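Local coordinates for protein ureidoglycolate hydrolase (Arabidopsis thaliana, PDB 4PXE) that hydrolyses (S)-ureidoglycolate to glyoxylate, ammonium and carbon dioxide with two manganese ions per subunit, a step in plant purine breakdown, at residues K418-S421 with L422-K426; E406-S409 with P410-A414. All coordinates share one frame; numbering follows the deposited sequence.

Contact 1: residues K418-S421 with L422-K426; sequences KVLS and LTLAK
Residues 418-426 form two and a half turns of regular alpha-helix, in which the amides of Leu422, Thr423, Leu424 and Ala425 each bond to the carbonyl four residues back, from Leu422 N to Lys418 O (3.0 Å) through to Ala425 N to Ser421 O. One of these carbonyls is gripped twice. Val419 O accepts from Thr423 N at 2.9 Å and from the hydroxyl Thr423 OG1 at 2.7 Å, the two donors reaching it from opposite faces of the carbonyl plane. With chi1 at -55°, Thr423 OG1 lies beside its own backbone N, within reach of the preceding turn, and sits above the plane of that carbonyl, 37° out of it. Val419 and Thr423 run side by side in the same direction, with Val419 CG1 3.8 Å from Thr423 OG1. With a valine in place of Thr423 the hydroxyl is gone, and Val419 O would probably be left with the amide as its one donor of the two. The segments belong to helix 410-429, the C-terminal helix of this M20-family hydrolase, set between helices 105-120 and 352-364: Thr423 touches Met358 and Ala361 of helix 352-364, Leu420 touches Ala114 of helix 105-120. The Leu420 and Leu424 side chains meet at a slant, Leu420 CG 4.0 Å from Leu424 CD1. Leu424 CG comes within 3.1 Å of Leu420 O, a close carbon-oxygen approach beside the helical bond from Leu424 N. The hydroxyl of Ser421, likewise beside its backbone N (chi1 -66°), bonds Val417 O, while the Ser421 side chain touches Val117 and Leu118.

Contact 2: residues E406-S409 with P410-A414; sequences EYSS and PEDMA
Ser409 OG accepts the amide of Asp412, with Asp412 N 3.0 Å away and the N-H pointing almost straight at it (162°). This is an N-cap: Ser409 is the last residue before helix 410-429, and its hydroxyl occupies the place a preceding turn's carbonyl would fill for an amide of the first turn. The hydroxyl can do so because OG stands between the backbone N and the carbonyl carbon (chi1 69°), leaning over the helix end. Asp412 OD2 lies 3.4 Å from Ser409 OG. Met413 N then begins the regular helical bonding by donating to Ser409 O at 3.0 Å. Pro410 opens the helix, where its lack of an amide hydrogen costs no helical bond. Its ring is crossed at about a right angle by the side chain of Tyr407, which brings Tyr407 OH to 3.6 Å from Pro410 CD. On the buried side Ser408 OG bonds Pro395 O and packs against Asp412 CB at 3.5 Å. Met413 leans against Leu20 and Gln21 of helix 17-28 and Ile394 of strand 389-394, and a turn about its CG-SD bond (chi3 -69°) brings Met413 CE to 3.8 Å from Ser409 O.

Overall arrangement
Contacts 1 and 2 lie in series on helix 410-429, their centres about 18 Å apart: contact 2 starts the helix and contact 1 follows along its later turns. Contact 2 is tied more directly to the active site. The side chain of Ser408 is about 4 Å from that of the substrate-binding residue Ile209 and about 12 Å from a bound manganese. Within the same segment, Glu406 OE1 accepts from the backbone N of Asp103, which ligates both manganese ions. In contact 1 the side chain of Leu420 is about 10 Å from that of the metal ligand His208 and about 14 Å from a manganese; this contact packs helix 410-429 against its neighbours and holds no metal or substrate ligand.

Contact 1: residues K418-S421 with L422-K426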
loop_
_atom_site.group_PDB
_atom_site.type_symbol
_atom_site.label_atom_id
_atom_site.label_comp_id
_atom_site.label_asym_id
_atom_site.label_seq_id
_atom_site.Cartn_x
_atom_site.Cartn_y
_atom_site.Cartn_z
ATOM N N LYS A 418 6.217 24.053 -33.967
ATOM C CA LYS A 418 6.202 25.174 -34.902
ATOM C C LYS A 418 5.391 26.340 -34.362
ATOM O O LYS A 418 5.827 27.490 -34.468
ATOM C CB LYS A 418 5.654 24.745 -36.261
ATOM C CG LYS A 418 6.580 23.832 -37.044
ATOM C CD LYS A 418 5.894 23.373 -38.317
ATOM C CE LYS A 418 6.773 22.434 -39.105
ATOM N NZ LYS A 418 6.012 21.783 -40.204
ATOM N N VAL A 419 4.220 26.062 -33.797
ATOM C CA VAL A 419 3.416 27.125 -33.201
ATOM C C VAL A 419 4.160 27.774 -32.035
ATOM O O VAL A 419 4.168 28.998 -31.893
ATOM C CB VAL A 419 2.039 26.610 -32.753
ATOM C CG1 VAL A 419 1.277 27.695 -31.973
ATOM C CG2 VAL A 419 1.236 26.139 -33.957
ATOM N N LEU A 420 4.819 26.959 -31.219
ATOM C CA LEU A 420 5.620 27.491 -30.122
ATOM C C LEU A 420 6.753 28.390 -30.619
ATOM O O LEU A 420 6.937 29.496 -30.107
ATOM C CB LEU A 420 6.174 26.357 -29.268
ATOM C CG LEU A 420 7.019 26.800 -28.075
ATOM C CD1 LEU A 420 6.218 27.690 -27.130
ATOM C CD2 LEU A 420 7.561 25.579 -27.328
ATOM N N SER A 421 7.496 27.919 -31.621
ATOM C CA SER A 421 8.581 28.700 -32.213
ATOM C C SER A 421 8.094 30.054 -32.711
ATOM O O SER A 421 8.700 31.100 -32.438
ATOM C CB SER A 421 9.190 27.941 -33.389
ATOM O OG SER A 421 9.831 26.748 -32.973
ATOM N N LEU A 422 7.003 30.031 -33.464
ATOM C CA LEU A 422 6.518 31.244 -34.110
ATOM C C LEU A 422 5.904 32.194 -33.087
ATOM O O LEU A 422 6.054 33.411 -33.198
ATOM C CB LEU A 422 5.516 30.881 -35.212
ATOM C CG LEU A 422 5.055 32.013 -36.129
ATOM C CD1 LEU A 422 6.244 32.806 -36.698
ATOM C CD2 LEU A 422 4.214 31.425 -37.239
ATOM N N THR A 423 5.227 31.652 -32.082
ATOM C CA THR A 423 4.663 32.491 -31.025
ATOM C C THR A 423 5.771 33.130 -30.178
ATOM O O THR A 423 5.695 34.319 -29.851
ATOM C CB THR A 423 3.690 31.694 -30.114
ATOM O OG1 THR A 423 2.674 31.074 -30.916
ATOM C CG2 THR A 423 3.017 32.625 -29.115
ATOM N N LEU A 424 6.808 32.365 -29.845
ATOM C CA LEU A 424 7.974 32.901 -29.132
ATOM C C LEU A 424 8.594 34.047 -29.921
ATOM O O LEU A 424 8.952 35.078 -29.346
ATOM C CB LEU A 424 9.033 31.814 -28.930
ATOM C CG LEU A 424 8.756 30.748 -27.870
ATOM C CD1 LEU A 424 9.786 29.641 -27.992
ATOM C CD2 LEU A 424 8.765 31.347 -26.467
ATOM N N ALA A 425 8.748 33.834 -31.223
ATOM C CA ALA A 425 9.372 34.813 -32.108
ATOM C C ALA A 425 8.554 36.093 -32.132
ATOM O O ALA A 425 9.105 37.198 -32.006
ATOM C CB ALA A 425 9.497 34.235 -33.512
ATOM N N LYS A 426 7.241 35.953 -32.304
ATOM C CA LYS A 426 6.359 37.117 -32.351
ATOM C C LYS A 426 6.412 37.906 -31.049
ATOM O O LYS A 426 6.506 39.137 -31.056
ATOM C CB LYS A 426 4.922 36.706 -32.669
ATOM C CG LYS A 426 4.720 36.170 -34.073
ATOM C CD LYS A 426 3.280 35.716 -34.278
ATOM C CE LYS A 426 3.050 35.250 -35.710
ATOM N NZ LYS A 426 3.328 36.319 -36.714
#

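Contact 2: residues E406-S409 with P410-A414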
loop_
_atom_site.group_PDB
_atom_site.type_symbol
_atom_site.label_atom_id
_atom_site.label_comp_id
_atom_site.label_asym_id
_atom_site.label_seq_id
_atom_site.Cartn_x
_atom_site.Cartn_y
_atom_site.Cartn_z
ATOM N N GLU A 406 -0.814 6.561 -23.432
ATOM C CA GLU A 406 -0.621 7.948 -23.850
ATOM C C GLU A 406 0.230 8.025 -25.119
ATOM O O GLU A 406 1.277 7.387 -25.211
ATOM C CB GLU A 406 0.066 8.705 -22.713
ATOM C CG GLU A 406 0.277 10.197 -22.937
ATOM C CD GLU A 406 0.984 10.796 -21.748
ATOM O OE1 GLU A 406 2.227 10.823 -21.767
ATOM O OE2 GLU A 406 0.293 11.178 -20.776
ATOM N N TYR A 407 -0.215 8.806 -26.100
ATOM C CA TYR A 407 0.518 8.921 -27.360
ATOM C C TYR A 407 0.188 10.212 -28.083
ATOM O O TYR A 407 -0.983 10.578 -28.201
ATOM C CB TYR A 407 0.186 7.732 -28.279
ATOM C CG TYR A 407 0.921 7.774 -29.600
ATOM C CD1 TYR A 407 2.211 7.277 -29.705
ATOM C CD2 TYR A 407 0.323 8.307 -30.746
ATOM C CE1 TYR A 407 2.898 7.311 -30.911
ATOM C CE2 TYR A 407 1.004 8.343 -31.953
ATOM C CZ TYR A 407 2.287 7.849 -32.027
ATOM O OH TYR A 407 2.964 7.902 -33.223
ATOM N N SER A 408 1.222 10.892 -28.570
ATOM C CA SER A 408 1.054 11.975 -29.537
ATOM C C SER A 408 2.019 11.685 -30.696
ATOM O O SER A 408 3.150 11.249 -30.476
ATOM C CB SER A 408 1.345 13.327 -28.888
ATOM O OG SER A 408 0.995 14.382 -29.765
ATOM N N SER A 409 1.579 11.903 -31.931
ATOM C CA SER A 409 2.398 11.531 -33.086
ATOM C C SER A 409 3.553 12.501 -33.298
ATOM O O SER A 409 3.520 13.627 -32.805
ATOM C CB SER A 409 1.534 11.479 -34.352
ATOM O OG SER A 409 1.126 12.783 -34.723
ATOM N N PRO A 410 4.588 12.068 -34.035
ATOM C CA PRO A 410 5.671 12.985 -34.403
ATOM C C PRO A 410 5.153 14.234 -35.115
ATOM O O PRO A 410 5.663 15.327 -34.851
ATOM C CB PRO A 410 6.562 12.120 -35.310
ATOM C CG PRO A 410 6.364 10.736 -34.747
ATOM C CD PRO A 410 4.899 10.672 -34.395
ATOM N N GLU A 411 4.143 14.093 -35.970
ATOM C CA GLU A 411 3.578 15.265 -36.645
ATOM C C GLU A 411 2.859 16.183 -35.668
ATOM O O GLU A 411 2.994 17.410 -35.746
ATOM C CB GLU A 411 2.601 14.867 -37.743
ATOM C CG GLU A 411 2.241 16.052 -38.601
ATOM C CD GLU A 411 0.820 16.023 -39.086
ATOM O OE1 GLU A 411 0.087 15.044 -38.800
ATOM O OE2 GLU A 411 0.441 16.994 -39.770
ATOM N N ASP A 412 2.079 15.605 -34.764
ATOM C CA ASP A 412 1.387 16.437 -33.788
ATOM C C ASP A 412 2.358 17.241 -32.945
ATOM O O ASP A 412 2.140 18.432 -32.711
ATOM C CB ASP A 412 0.419 15.612 -32.956
ATOM C CG ASP A 412 -0.878 15.342 -33.709
ATOM O OD1 ASP A 412 -1.223 16.150 -34.604
ATOM O OD2 ASP A 412 -1.556 14.348 -33.429
ATOM N N MET A 413 3.446 16.609 -32.512
ATOM C CA MET A 413 4.463 17.313 -31.749
ATOM C C MET A 413 5.146 18.390 -32.584
ATOM O O MET A 413 5.338 19.510 -32.109
ATOM C CB MET A 413 5.490 16.337 -31.179
ATOM C CG MET A 413 4.898 15.377 -30.157
ATOM S SD MET A 413 6.144 14.356 -29.325
ATOM C CE MET A 413 6.664 13.286 -30.674
ATOM N N ALA A 414 5.526 18.054 -33.817
ATOM C CA ALA A 414 6.192 19.017 -34.685
ATOM C C ALA A 414 5.320 20.241 -34.926
ATOM O O ALA A 414 5.827 21.364 -34.932
ATOM C CB ALA A 414 6.576 18.358 -36.003
#